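Local coordinates for protein integral membrane indolylacetylinositol arabinosyltransferase EmbB (Mycolicibacterium smegmatis MC2 155, PDB 7BVC) that probably polymerises arabinose into the arabinan of arabinogalactan, as a membrane-embedded arabinosyltransferase that serves mycobacterial cell-wall synthesis, at residues B[883-888]-B[928-933]; B[858-863]-B[916-921]; B[83-88]-B[143-148]. One frame throughout, in Å; residues are numbered along the deposited sequence.

The three contacts show how one multidomain membrane enzyme uses antiparallel strand pairing in two separate places. Interaction 3 comes first along the chain, in the concanavalin-like domain near the N-terminus. Interactions 1 and 2 both lie within the EmbC C-terminal region, where their segments alternate: 858-863, 883-888, 916-921, 928-933. Their centres are about 11 Å apart, and they belong to two four-stranded antiparallel sheets that pack face to face, with Leu-885 and Val-932 of one meeting Ile-862 of the other. The chain thus crosses repeatedly between the layers of a sandwich. Interaction 3 is about 70 Å and 64 Å, centre to centre, from interactions 1 and 2, and belongs to a different domain.

Interaction 1. Residues B[883-888]-B[928-933]; sequences VDLEYA and VAVRVV
Strands 883-888 and 929-933 run antiparallel, their short axes 4.7 Å apart at closest approach with an angle of 152° between their directions. Asp-884/Val-933 and Glu-886/Arg-931 are hydrogen-bonded pairs, alternating with the non-hydrogen-bonded pairs Leu-885/Val-932 and Tyr-887/Val-930. Around Glu-886 and Arg-931 the ladder is regular: each backbone N reaches the other residue's O at 2.9 Å, in the carbonyl plane. The return bond from Val-933 N to Asp-884 O is weak.

Glu-886 and Arg-931 are joined again through their side chains, which lie side by side and point the same way. Arg-931 starts with CG in the crowded position between backbone N and carbonyl carbon (chi1 70°) and then runs extended to NE. Its NH1 meets Glu-886 OE1 at 3.2 Å in a salt bridge, and NE adds a weak bond to the same oxygen. OE1 sits near the guanidinium plane at its edge, but is approached from above the carboxylate plane. The other carboxylate oxygen, OE2, bridges to Arg-901, so two arginines share one acid, which probably favours its ionised form. On this face Val-933 CG2 touches Asp-884 CB at 3.6 Å.

The opposite face carries Leu-885, Val-930, Val-932 and Tyr-887, with apolar contacts across the pair. Leu-885 and Val-930 cross obliquely, Leu-885 CD1 3.5 Å from Val-930 CG1, while Val-883 CG1 meets Val-932 CG1 at 3.8 Å.

These strands form the middle of a four-stranded sheet flanked by strands 837-845 and 897-898; Trp-843 lies against Arg-931, and Leu-885 and Val-932 pack on strand 860-866 of the facing sheet.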
ATOM      1  N   VAL B 883     -29.150 -23.095   4.507  1.00 72.85           N
ATOM      2  CA  VAL B 883     -29.446 -23.954   5.648  1.00 72.85           C
ATOM      3  C   VAL B 883     -30.331 -23.152   6.590  1.00 72.85           C
ATOM      4  O   VAL B 883     -29.910 -22.104   7.094  1.00 72.85           O
ATOM      5  CB  VAL B 883     -28.179 -24.434   6.375  1.00 72.85           C
ATOM      6  CG1 VAL B 883     -28.556 -25.213   7.626  1.00 72.85           C
ATOM      7  CG2 VAL B 883     -27.332 -25.292   5.455  1.00 72.85           C
ATOM      8  N   ASP B 884     -31.549 -23.634   6.824  1.00 72.09           N
ATOM      9  CA  ASP B 884     -32.508 -22.898   7.635  1.00 72.09           C
ATOM     10  C   ASP B 884     -33.036 -23.763   8.770  1.00 72.09           C
ATOM     11  O   ASP B 884     -32.516 -24.855   9.019  1.00 72.09           O
ATOM     12  CB  ASP B 884     -33.662 -22.384   6.772  1.00 72.09           C
ATOM     13  CG  ASP B 884     -33.292 -21.140   5.990  1.00 72.09           C
ATOM     14  OD1 ASP B 884     -32.214 -20.571   6.251  1.00 72.09           O
ATOM     15  OD2 ASP B 884     -34.079 -20.728   5.112  1.00 72.09           O
ATOM     16  N   LEU B 885     -34.062 -23.283   9.467  1.00 72.45           N
ATOM     17  CA  LEU B 885     -34.564 -23.970  10.653  1.00 72.45           C
ATOM     18  C   LEU B 885     -36.080 -23.863  10.663  1.00 72.45           C
ATOM     19  O   LEU B 885     -36.622 -22.771  10.850  1.00 72.45           O
ATOM     20  CB  LEU B 885     -33.972 -23.362  11.919  1.00 72.45           C
ATOM     21  CG  LEU B 885     -34.019 -24.253  13.153  1.00 72.45           C
ATOM     22  CD1 LEU B 885     -32.830 -25.189  13.144  1.00 72.45           C
ATOM     23  CD2 LEU B 885     -34.053 -23.424  14.423  1.00 72.45           C
ATOM     24  N   GLU B 886     -36.761 -24.987  10.472  1.00 77.76           N
ATOM     25  CA  GLU B 886     -38.215 -25.014  10.521  1.00 77.76           C
ATOM     26  C   GLU B 886     -38.684 -25.411  11.912  1.00 77.76           C
ATOM     27  O   GLU B 886     -38.128 -26.323  12.529  1.00 77.76           O
ATOM     28  CB  GLU B 886     -38.771 -25.988   9.482  1.00 77.76           C
ATOM     29  CG  GLU B 886     -38.975 -25.377   8.111  1.00 77.76           C
ATOM     30  CD  GLU B 886     -40.167 -25.964   7.390  1.00 77.76           C
ATOM     31  OE1 GLU B 886     -40.757 -26.934   7.908  1.00 77.76           O
ATOM     32  OE2 GLU B 886     -40.519 -25.455   6.306  1.00 77.76           O
ATOM     33  N   TYR B 887     -39.707 -24.720  12.405  1.00 79.85           N
ATOM     34  CA  TYR B 887     -40.295 -25.016  13.703  1.00 79.85           C
ATOM     35  C   TYR B 887     -41.763 -25.372  13.530  1.00 79.85           C
ATOM     36  O   TYR B 887     -42.472 -24.762  12.725  1.00 79.85           O
ATOM     37  CB  TYR B 887     -40.140 -23.842  14.673  1.00 79.85           C
ATOM     38  CG  TYR B 887     -40.593 -22.502  14.143  1.00 79.85           C
ATOM     39  CD1 TYR B 887     -41.916 -22.099  14.251  1.00 79.85           C
ATOM     40  CD2 TYR B 887     -39.689 -21.628  13.555  1.00 79.85           C
ATOM     41  CE1 TYR B 887     -42.328 -20.872  13.779  1.00 79.85           C
ATOM     42  CE2 TYR B 887     -40.093 -20.398  13.079  1.00 79.85           C
ATOM     43  CZ  TYR B 887     -41.414 -20.025  13.193  1.00 79.85           C
ATOM     44  OH  TYR B 887     -41.821 -18.800  12.719  1.00 79.85           O
ATOM     45  N   ALA B 888     -42.210 -26.366  14.288  1.00 86.14           N
ATOM     46  CA  ALA B 888     -43.543 -26.930  14.157  1.00 86.14           C
ATOM     47  C   ALA B 888     -44.408 -26.538  15.350  1.00 86.14           C
ATOM     48  O   ALA B 888     -43.946 -25.925  16.314  1.00 86.14           O
ATOM     49  CB  ALA B 888     -43.468 -28.452  14.016  1.00 86.14           C
ATOM     50  N   VAL B 928     -43.061 -26.525  18.966  1.00 84.36           N
ATOM     51  CA  VAL B 928     -42.957 -27.821  19.613  1.00 84.36           C
ATOM     52  C   VAL B 928     -41.698 -28.568  19.199  1.00 84.36           C
ATOM     53  O   VAL B 928     -41.066 -29.233  20.027  1.00 84.36           O
ATOM     54  CB  VAL B 928     -44.210 -28.674  19.330  1.00 84.36           C
ATOM     55  CG1 VAL B 928     -44.182 -29.958  20.140  1.00 84.36           C
ATOM     56  CG2 VAL B 928     -45.451 -27.868  19.634  1.00 84.36           C
ATOM     57  N   ALA B 929     -41.308 -28.469  17.931  1.00 79.65           N
ATOM     58  CA  ALA B 929     -40.135 -29.178  17.450  1.00 79.65           C
ATOM     59  C   ALA B 929     -39.448 -28.350  16.377  1.00 79.65           C
ATOM     60  O   ALA B 929     -39.984 -27.358  15.881  1.00 79.65           O
ATOM     61  CB  ALA B 929     -40.497 -30.563  16.913  1.00 79.65           C
ATOM     62  N   VAL B 930     -38.257 -28.807  16.000  1.00 77.10           N
ATOM     63  CA  VAL B 930     -37.344 -28.061  15.142  1.00 77.10           C
ATOM     64  C   VAL B 930     -36.652 -29.048  14.212  1.00 77.10           C
ATOM     65  O   VAL B 930     -36.324 -30.168  14.611  1.00 77.10           O
ATOM     66  CB  VAL B 930     -36.332 -27.267  15.998  1.00 77.10           C
ATOM     67  CG1 VAL B 930     -35.094 -26.930  15.212  1.00 77.10           C
ATOM     68  CG2 VAL B 930     -36.972 -25.996  16.535  1.00 77.10           C
ATOM     69  N   ARG B 931     -36.442 -28.637  12.961  1.00 76.14           N
ATOM     70  CA  ARG B 931     -35.715 -29.466  12.008  1.00 76.14           C
ATOM     71  C   ARG B 931     -34.909 -28.575  11.075  1.00 76.14           C
ATOM     72  O   ARG B 931     -35.162 -27.375  10.948  1.00 76.14           O
ATOM     73  CB  ARG B 931     -36.650 -30.369  11.199  1.00 76.14           C
ATOM     74  CG  ARG B 931     -37.522 -29.643  10.194  1.00 76.14           C
ATOM     75  CD  ARG B 931     -38.403 -30.629   9.451  1.00 76.14           C
ATOM     76  NE  ARG B 931     -39.255 -29.973   8.467  1.00 76.14           N
ATOM     77  CZ  ARG B 931     -40.132 -30.612   7.700  1.00 76.14           C
ATOM     78  NH1 ARG B 931     -40.870 -29.936   6.830  1.00 76.14           N
ATOM     79  NH2 ARG B 931     -40.275 -31.925   7.808  1.00 76.14           N
ATOM     80  N   VAL B 932     -33.930 -29.188  10.416  1.00 71.00           N
ATOM     81  CA  VAL B 932     -32.996 -28.489   9.541  1.00 71.00           C
ATOM     82  C   VAL B 932     -33.392 -28.739   8.095  1.00 71.00           C
ATOM     83  O   VAL B 932     -33.576 -29.890   7.685  1.00 71.00           O
ATOM     84  CB  VAL B 932     -31.550 -28.947   9.793  1.00 71.00           C
ATOM     85  CG1 VAL B 932     -30.575 -28.094   8.997  1.00 71.00           C
ATOM     86  CG2 VAL B 932     -31.229 -28.901  11.275  1.00 71.00           C
ATOM     87  N   VAL B 933     -33.517 -27.664   7.321  1.00 69.89           N
ATOM     88  CA  VAL B 933     -33.773 -27.743   5.888  1.00 69.89           C
ATOM     89  C   VAL B 933     -32.563 -27.156   5.171  1.00 69.89           C
ATOM     90  O   VAL B 933     -32.297 -25.951   5.260  1.00 69.89           O
ATOM     91  CB  VAL B 933     -35.077 -27.033   5.488  1.00 69.89           C
ATOM     92  CG1 VAL B 933     -36.274 -27.847   5.943  1.00 69.89           C
ATOM     93  CG2 VAL B 933     -35.155 -25.645   6.095  1.00 69.89           C
TER

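Interaction 2. Residues B[858-863]-B[916-921]; sequences PLVVIT and LRYPRS
An antiparallel strand pair at the margin of a sheet makes this contact: 914-918 is the outermost strand on its side of a four-stranded sheet, and 860-866 is its neighbour, in one layer of a beta sandwich. Val-860/Tyr-918 and Ile-862/Leu-916 are hydrogen-bonded pairs. The straightest bond runs from Leu-916 N to Ile-862 O at 2.8 Å, with an angle of 168°, whereas that from Tyr-918 N to Val-860 O is weak.

Tyr-918 carries much of the side-chain packing. With CG anti to the carbonyl carbon, chi1 -53°, the ring lies along the strand pair, and Ile-862 crosses it obliquely: CD1 comes to 3.7 Å from CE2, while CG1 meets the ring at its edge, in plane. Leu-885 of the facing sheet packs on this same ring, and Val-883 on Leu-916. On the other face Leu-859 CD2 lies alongside Arg-917 CB at 3.9 Å, where Tyr-1036 of strand 1028-1037 packs against both residues.

Four backbone bonds, one of them weak, join Val-860 and Ile-862 to Tyr-918 and Leu-916, while Val-861 bonds to Arg-951; aliphatic and aromatic side chains fill the sandwich interior, consistent with main-chain bonds setting the register and apolar packing holding the sheets together.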
ATOM      1  N   PRO B 858     -30.731 -18.557  25.552  1.00 70.19           N
ATOM      2  CA  PRO B 858     -31.367 -17.850  24.437  1.00 70.19           C
ATOM      3  C   PRO B 858     -30.772 -18.155  23.070  1.00 70.19           C
ATOM      4  O   PRO B 858     -30.514 -17.218  22.310  1.00 70.19           O
ATOM      5  CB  PRO B 858     -31.140 -16.384  24.810  1.00 70.19           C
ATOM      6  CG  PRO B 858     -29.774 -16.412  25.430  1.00 70.19           C
ATOM      7  CD  PRO B 858     -29.644 -17.752  26.140  1.00 70.19           C
ATOM      8  N   LEU B 859     -30.570 -19.425  22.721  1.00 62.98           N
ATOM      9  CA  LEU B 859     -29.946 -19.724  21.438  1.00 62.98           C
ATOM     10  C   LEU B 859     -30.286 -21.138  20.988  1.00 62.98           C
ATOM     11  O   LEU B 859     -30.501 -22.033  21.808  1.00 62.98           O
ATOM     12  CB  LEU B 859     -28.421 -19.565  21.500  1.00 62.98           C
ATOM     13  CG  LEU B 859     -27.802 -18.234  21.075  1.00 62.98           C
ATOM     14  CD1 LEU B 859     -26.318 -18.236  21.365  1.00 62.98           C
ATOM     15  CD2 LEU B 859     -28.054 -17.965  19.605  1.00 62.98           C
ATOM     16  N   VAL B 860     -30.331 -21.315  19.668  1.00 64.06           N
ATOM     17  CA  VAL B 860     -30.292 -22.619  19.018  1.00 64.06           C
ATOM     18  C   VAL B 860     -29.205 -22.541  17.954  1.00 64.06           C
ATOM     19  O   VAL B 860     -29.279 -21.698  17.053  1.00 64.06           O
ATOM     20  CB  VAL B 860     -31.643 -23.002  18.390  1.00 64.06           C
ATOM     21  CG1 VAL B 860     -31.472 -24.164  17.429  1.00 64.06           C
ATOM     22  CG2 VAL B 860     -32.654 -23.344  19.472  1.00 64.06           C
ATOM     23  N   VAL B 861     -28.196 -23.395  18.061  1.00 62.30           N
ATOM     24  CA  VAL B 861     -27.003 -23.257  17.236  1.00 62.30           C
ATOM     25  C   VAL B 861     -26.803 -24.521  16.414  1.00 62.30           C
ATOM     26  O   VAL B 861     -27.147 -25.628  16.838  1.00 62.30           O
ATOM     27  CB  VAL B 861     -25.760 -22.945  18.098  1.00 62.30           C
ATOM     28  CG1 VAL B 861     -25.398 -24.130  18.976  1.00 62.30           C
ATOM     29  CG2 VAL B 861     -24.592 -22.531  17.233  1.00 62.30           C
ATOM     30  N   ILE B 862     -26.257 -24.342  15.212  1.00 63.04           N
ATOM     31  CA  ILE B 862     -25.972 -25.446  14.297  1.00 63.04           C
ATOM     32  C   ILE B 862     -24.545 -25.294  13.790  1.00 63.04           C
ATOM     33  O   ILE B 862     -24.202 -24.263  13.205  1.00 63.04           O
ATOM     34  CB  ILE B 862     -26.955 -25.487  13.116  1.00 63.04           C
ATOM     35  CG1 ILE B 862     -28.356 -25.867  13.594  1.00 63.04           C
ATOM     36  CG2 ILE B 862     -26.478 -26.464  12.056  1.00 63.04           C
ATOM     37  CD1 ILE B 862     -29.365 -25.943  12.477  1.00 63.04           C
ATOM     38  N   THR B 863     -23.719 -26.314  13.998  1.00 60.86           N
ATOM     39  CA  THR B 863     -22.345 -26.295  13.512  1.00 60.86           C
ATOM     40  C   THR B 863     -22.339 -26.709  12.046  1.00 60.86           C
ATOM     41  O   THR B 863     -22.783 -27.808  11.707  1.00 60.86           O
ATOM     42  CB  THR B 863     -21.461 -27.224  14.339  1.00 60.86           C
ATOM     43  OG1 THR B 863     -21.813 -27.113  15.723  1.00 60.86           O
ATOM     44  CG2 THR B 863     -19.996 -26.850  14.167  1.00 60.86           C
ATOM     45  N   LEU B 916     -23.990 -21.440  13.304  1.00 63.66           N
ATOM     46  CA  LEU B 916     -25.141 -20.696  12.823  1.00 63.66           C
ATOM     47  C   LEU B 916     -26.070 -20.468  14.005  1.00 63.66           C
ATOM     48  O   LEU B 916     -26.439 -21.424  14.697  1.00 63.66           O
ATOM     49  CB  LEU B 916     -25.877 -21.459  11.719  1.00 63.66           C
ATOM     50  CG  LEU B 916     -25.069 -22.264  10.697  1.00 63.66           C
ATOM     51  CD1 LEU B 916     -25.985 -22.847   9.634  1.00 63.66           C
ATOM     52  CD2 LEU B 916     -23.973 -21.436  10.061  1.00 63.66           C
ATOM     53  N   ARG B 917     -26.441 -19.209  14.227  1.00 62.92           N
ATOM     54  CA  ARG B 917     -27.201 -18.796  15.397  1.00 62.92           C
ATOM     55  C   ARG B 917     -28.669 -18.610  15.042  1.00 62.92           C
ATOM     56  O   ARG B 917     -29.000 -18.075  13.982  1.00 62.92           O
ATOM     57  CB  ARG B 917     -26.652 -17.489  15.974  1.00 62.92           C
ATOM     58  CG  ARG B 917     -25.302 -17.598  16.665  1.00 62.92           C
ATOM     59  CD  ARG B 917     -24.162 -17.441  15.677  1.00 62.92           C
ATOM     60  NE  ARG B 917     -22.855 -17.497  16.322  1.00 62.92           N
ATOM     61  CZ  ARG B 917     -22.095 -16.435  16.555  1.00 62.92           C
ATOM     62  NH1 ARG B 917     -22.510 -15.230  16.193  1.00 62.92           N
ATOM     63  NH2 ARG B 917     -20.918 -16.575  17.148  1.00 62.92           N
ATOM     64  N   TYR B 918     -29.546 -19.049  15.942  1.00 65.87           N
ATOM     65  CA  TYR B 918     -30.982 -18.812  15.825  1.00 65.87           C
ATOM     66  C   TYR B 918     -31.475 -18.397  17.204  1.00 65.87           C
ATOM     67  O   TYR B 918     -31.619 -19.245  18.098  1.00 65.87           O
ATOM     68  CB  TYR B 918     -31.720 -20.053  15.327  1.00 65.87           C
ATOM     69  CG  TYR B 918     -31.160 -20.636  14.051  1.00 65.87           C
ATOM     70  CD1 TYR B 918     -31.357 -20.005  12.833  1.00 65.87           C
ATOM     71  CD2 TYR B 918     -30.436 -21.818  14.065  1.00 65.87           C
ATOM     72  CE1 TYR B 918     -30.850 -20.535  11.666  1.00 65.87           C
ATOM     73  CE2 TYR B 918     -29.921 -22.353  12.903  1.00 65.87           C
ATOM     74  CZ  TYR B 918     -30.132 -21.706  11.708  1.00 65.87           C
ATOM     75  OH  TYR B 918     -29.624 -22.233  10.544  1.00 65.87           O
ATOM     76  N   PRO B 919     -31.708 -17.107  17.428  1.00 67.88           N
ATOM     77  CA  PRO B 919     -32.207 -16.674  18.733  1.00 67.88           C
ATOM     78  C   PRO B 919     -33.595 -17.228  18.991  1.00 67.88           C
ATOM     79  O   PRO B 919     -34.434 -17.307  18.090  1.00 67.88           O
ATOM     80  CB  PRO B 919     -32.228 -15.146  18.617  1.00 67.88           C
ATOM     81  CG  PRO B 919     -32.294 -14.879  17.152  1.00 67.88           C
ATOM     82  CD  PRO B 919     -31.523 -15.980  16.500  1.00 67.88           C
ATOM     83  N   ARG B 920     -33.837 -17.616  20.239  1.00 74.10           N
ATOM     84  CA  ARG B 920     -35.120 -18.208  20.589  1.00 74.10           C
ATOM     85  C   ARG B 920     -36.217 -17.168  20.785  1.00 74.10           C
ATOM     86  O   ARG B 920     -37.286 -17.503  21.305  1.00 74.10           O
ATOM     87  CB  ARG B 920     -34.987 -19.073  21.845  1.00 74.10           C
ATOM     88  CG  ARG B 920     -35.826 -20.338  21.773  1.00 74.10           C
ATOM     89  CD  ARG B 920     -36.075 -20.946  23.136  1.00 74.10           C
ATOM     90  NE  ARG B 920     -34.847 -21.419  23.762  1.00 74.10           N
ATOM     91  CZ  ARG B 920     -34.814 -22.100  24.900  1.00 74.10           C
ATOM     92  NH1 ARG B 920     -35.940 -22.390  25.534  1.00 74.10           N
ATOM     93  NH2 ARG B 920     -33.655 -22.496  25.405  1.00 74.10           N
ATOM     94  N   SER B 921     -35.978 -15.921  20.384  1.00 74.22           N
ATOM     95  CA  SER B 921     -37.033 -14.918  20.355  1.00 74.22           C
ATOM     96  C   SER B 921     -37.818 -14.951  19.054  1.00 74.22           C
ATOM     97  O   SER B 921     -39.006 -14.610  19.047  1.00 74.22           O
ATOM     98  CB  SER B 921     -36.442 -13.521  20.565  1.00 74.22           C
ATOM     99  OG  SER B 921     -35.526 -13.194  19.535  1.00 74.22           O
TER

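Interaction 3. Residues B[83-88]-B[143-148]; sequences VPCSVV and PDCQRI
A disulfide joins the ends of two antiparallel strands in the concanavalin-like domain, linking Cys-85, just after strand 80-84, to Cys-145, just before strand 147-149. The modelled SG atoms of Cys-85 and Cys-145 stand 2.8 Å apart, longer than the roughly 2 Å of a disulfide bond; the link is seen, but its modelled geometry is not ideal, and at this resolution the fine detail carries little weight. Cys-85 turns its SG anti to the carbonyl carbon (chi1 -65°), whereas Cys-145 holds its own away from a staggered position (chi1 -132°). The two CB-SG bonds lie alongside each other, pointing nearly the same way, with Cys-85 CB and Cys-145 CB 3.2 Å apart.

Beside the cystine the main chains pair. Val-83 N donates to Ile-148 O at 2.9 Å with an N-H...O angle of 163°, in the carbonyl plane; the reverse bond, from Ile-148 N to Val-83 O, is bent and weak. Strand 80-84 is the middle one of a three-stranded antiparallel sheet, between 147-149 and 205-207, and the covalent link thus ties the central strand to an outer one. At its end the chain turns away through a type I turn from Pro-84 to Val-87.

Ile-148 packs against the sulfur: its CG1 lies 3.7 Å from Cys-85 SG. Val-140 of helix 137-140 touches both cysteines, and Leu-164 lies against Cys-145.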
ATOM      1  N   VAL B  83      26.575 -35.677  29.721  1.00 70.67           N
ATOM      2  CA  VAL B  83      25.755 -36.879  29.846  1.00 70.67           C
ATOM      3  C   VAL B  83      26.685 -38.088  29.816  1.00 70.67           C
ATOM      4  O   VAL B  83      27.406 -38.275  28.832  1.00 70.67           O
ATOM      5  CB  VAL B  83      24.714 -36.962  28.720  1.00 70.67           C
ATOM      6  CG1 VAL B  83      23.866 -38.209  28.874  1.00 70.67           C
ATOM      7  CG2 VAL B  83      23.853 -35.708  28.706  1.00 70.67           C
ATOM      8  N   PRO B  84      26.724 -38.912  30.861  1.00 79.78           N
ATOM      9  CA  PRO B  84      27.573 -40.108  30.817  1.00 79.78           C
ATOM     10  C   PRO B  84      27.108 -41.091  29.752  1.00 79.78           C
ATOM     11  O   PRO B  84      25.942 -41.107  29.350  1.00 79.78           O
ATOM     12  CB  PRO B  84      27.429 -40.697  32.226  1.00 79.78           C
ATOM     13  CG  PRO B  84      26.177 -40.090  32.775  1.00 79.78           C
ATOM     14  CD  PRO B  84      26.086 -38.730  32.173  1.00 79.78           C
ATOM     15  N   CYS B  85      28.043 -41.926  29.292  1.00 91.60           N
ATOM     16  CA  CYS B  85      27.733 -42.938  28.292  1.00 91.60           C
ATOM     17  C   CYS B  85      27.168 -44.213  28.909  1.00 91.60           C
ATOM     18  O   CYS B  85      26.979 -45.198  28.191  1.00 91.60           O
ATOM     19  CB  CYS B  85      28.983 -43.245  27.455  1.00 91.60           C
ATOM     20  SG  CYS B  85      29.537 -41.817  26.479  1.00 91.60           S
ATOM     21  N   SER B  86      26.872 -44.205  30.206  1.00 92.89           N
ATOM     22  CA  SER B  86      26.248 -45.326  30.897  1.00 92.89           C
ATOM     23  C   SER B  86      24.728 -45.229  30.949  1.00 92.89           C
ATOM     24  O   SER B  86      24.087 -46.119  31.517  1.00 92.89           O
ATOM     25  CB  SER B  86      26.788 -45.441  32.327  1.00 92.89           C
ATOM     26  OG  SER B  86      26.362 -44.343  33.121  1.00 92.89           O
ATOM     27  N   VAL B  87      24.136 -44.175  30.379  1.00 90.74           N
ATOM     28  CA  VAL B  87      22.681 -44.056  30.322  1.00 90.74           C
ATOM     29  C   VAL B  87      22.119 -44.514  28.987  1.00 90.74           C
ATOM     30  O   VAL B  87      20.901 -44.729  28.883  1.00 90.74           O
ATOM     31  CB  VAL B  87      22.221 -42.611  30.619  1.00 90.74           C
ATOM     32  CG1 VAL B  87      22.768 -42.145  31.953  1.00 90.74           C
ATOM     33  CG2 VAL B  87      22.634 -41.676  29.504  1.00 90.74           C
ATOM     34  N   VAL B  88      22.960 -44.670  27.963  1.00 93.94           N
ATOM     35  CA  VAL B  88      22.497 -45.205  26.687  1.00 93.94           C
ATOM     36  C   VAL B  88      22.081 -46.664  26.837  1.00 93.94           C
ATOM     37  O   VAL B  88      21.115 -47.114  26.207  1.00 93.94           O
ATOM     38  CB  VAL B  88      23.595 -45.024  25.620  1.00 93.94           C
ATOM     39  CG1 VAL B  88      23.351 -45.926  24.427  1.00 93.94           C
ATOM     40  CG2 VAL B  88      23.668 -43.566  25.187  1.00 93.94           C
ATOM     41  N   PRO B 143      32.357 -50.573  25.868  1.00103.82           N
ATOM     42  CA  PRO B 143      32.992 -50.228  27.147  1.00103.82           C
ATOM     43  C   PRO B 143      34.219 -49.340  27.002  1.00103.82           C
ATOM     44  O   PRO B 143      35.261 -49.604  27.612  1.00103.82           O
ATOM     45  CB  PRO B 143      33.359 -51.601  27.723  1.00103.82           C
ATOM     46  CG  PRO B 143      33.611 -52.445  26.521  1.00103.82           C
ATOM     47  CD  PRO B 143      32.722 -51.927  25.413  1.00103.82           C
ATOM     48  N   ASP B 144      34.106 -48.282  26.201  1.00101.41           N
ATOM     49  CA  ASP B 144      35.170 -47.295  26.065  1.00101.41           C
ATOM     50  C   ASP B 144      34.699 -45.854  26.170  1.00101.41           C
ATOM     51  O   ASP B 144      35.547 -44.966  26.334  1.00101.41           O
ATOM     52  CB  ASP B 144      35.925 -47.482  24.739  1.00101.41           C
ATOM     53  CG  ASP B 144      35.020 -47.383  23.522  1.00101.41           C
ATOM     54  OD1 ASP B 144      33.884 -46.878  23.635  1.00101.41           O
ATOM     55  OD2 ASP B 144      35.456 -47.813  22.432  1.00101.41           O
ATOM     56  N   CYS B 145      33.394 -45.609  26.128  1.00 96.88           N
ATOM     57  CA  CYS B 145      32.880 -44.244  26.244  1.00 96.88           C
ATOM     58  C   CYS B 145      32.848 -43.783  27.703  1.00 96.88           C
ATOM     59  O   CYS B 145      32.520 -44.563  28.598  1.00 96.88           O
ATOM     60  CB  CYS B 145      31.482 -44.145  25.629  1.00 96.88           C
ATOM     61  SG  CYS B 145      31.261 -42.749  24.501  1.00 96.88           S
ATOM     62  N   GLN B 146      33.189 -42.517  27.941  1.00 90.06           N
ATOM     63  CA  GLN B 146      33.194 -41.972  29.292  1.00 90.06           C
ATOM     64  C   GLN B 146      32.101 -40.938  29.503  1.00 90.06           C
ATOM     65  O   GLN B 146      31.335 -41.044  30.467  1.00 90.06           O
ATOM     66  CB  GLN B 146      34.568 -41.358  29.614  1.00 90.06           C
ATOM     67  CG  GLN B 146      35.710 -42.358  29.679  1.00 90.06           C
ATOM     68  CD  GLN B 146      37.002 -41.729  30.162  1.00 90.06           C
ATOM     69  OE1 GLN B 146      37.791 -41.217  29.369  1.00 90.06           O
ATOM     70  NE2 GLN B 146      37.219 -41.759  31.471  1.00 90.06           N
ATOM     71  N   ARG B 147      31.996 -39.946  28.621  1.00 79.09           N
ATOM     72  CA  ARG B 147      31.034 -38.866  28.769  1.00 79.09           C
ATOM     73  C   ARG B 147      30.621 -38.383  27.386  1.00 79.09           C
ATOM     74  O   ARG B 147      31.098 -38.881  26.363  1.00 79.09           O
ATOM     75  CB  ARG B 147      31.616 -37.706  29.587  1.00 79.09           C
ATOM     76  CG  ARG B 147      31.832 -37.993  31.061  1.00 79.09           C
ATOM     77  CD  ARG B 147      32.637 -36.884  31.711  1.00 79.09           C
ATOM     78  NE  ARG B 147      34.070 -37.147  31.641  1.00 79.09           N
ATOM     79  CZ  ARG B 147      34.947 -36.353  31.037  1.00 79.09           C
ATOM     80  NH1 ARG B 147      36.233 -36.673  31.020  1.00 79.09           N
ATOM     81  NH2 ARG B 147      34.539 -35.237  30.450  1.00 79.09           N
ATOM     82  N   ILE B 148      29.715 -37.408  27.369  1.00 69.28           N
ATOM     83  CA  ILE B 148      29.332 -36.664  26.173  1.00 69.28           C
ATOM     84  C   ILE B 148      29.101 -35.225  26.609  1.00 69.28           C
ATOM     85  O   ILE B 148      28.255 -34.968  27.472  1.00 69.28           O
ATOM     86  CB  ILE B 148      28.065 -37.225  25.503  1.00 69.28           C
ATOM     87  CG1 ILE B 148      28.284 -38.658  25.019  1.00 69.28           C
ATOM     88  CG2 ILE B 148      27.646 -36.341  24.346  1.00 69.28           C
ATOM     89  CD1 ILE B 148      27.024 -39.344  24.553  1.00 69.28           C
TER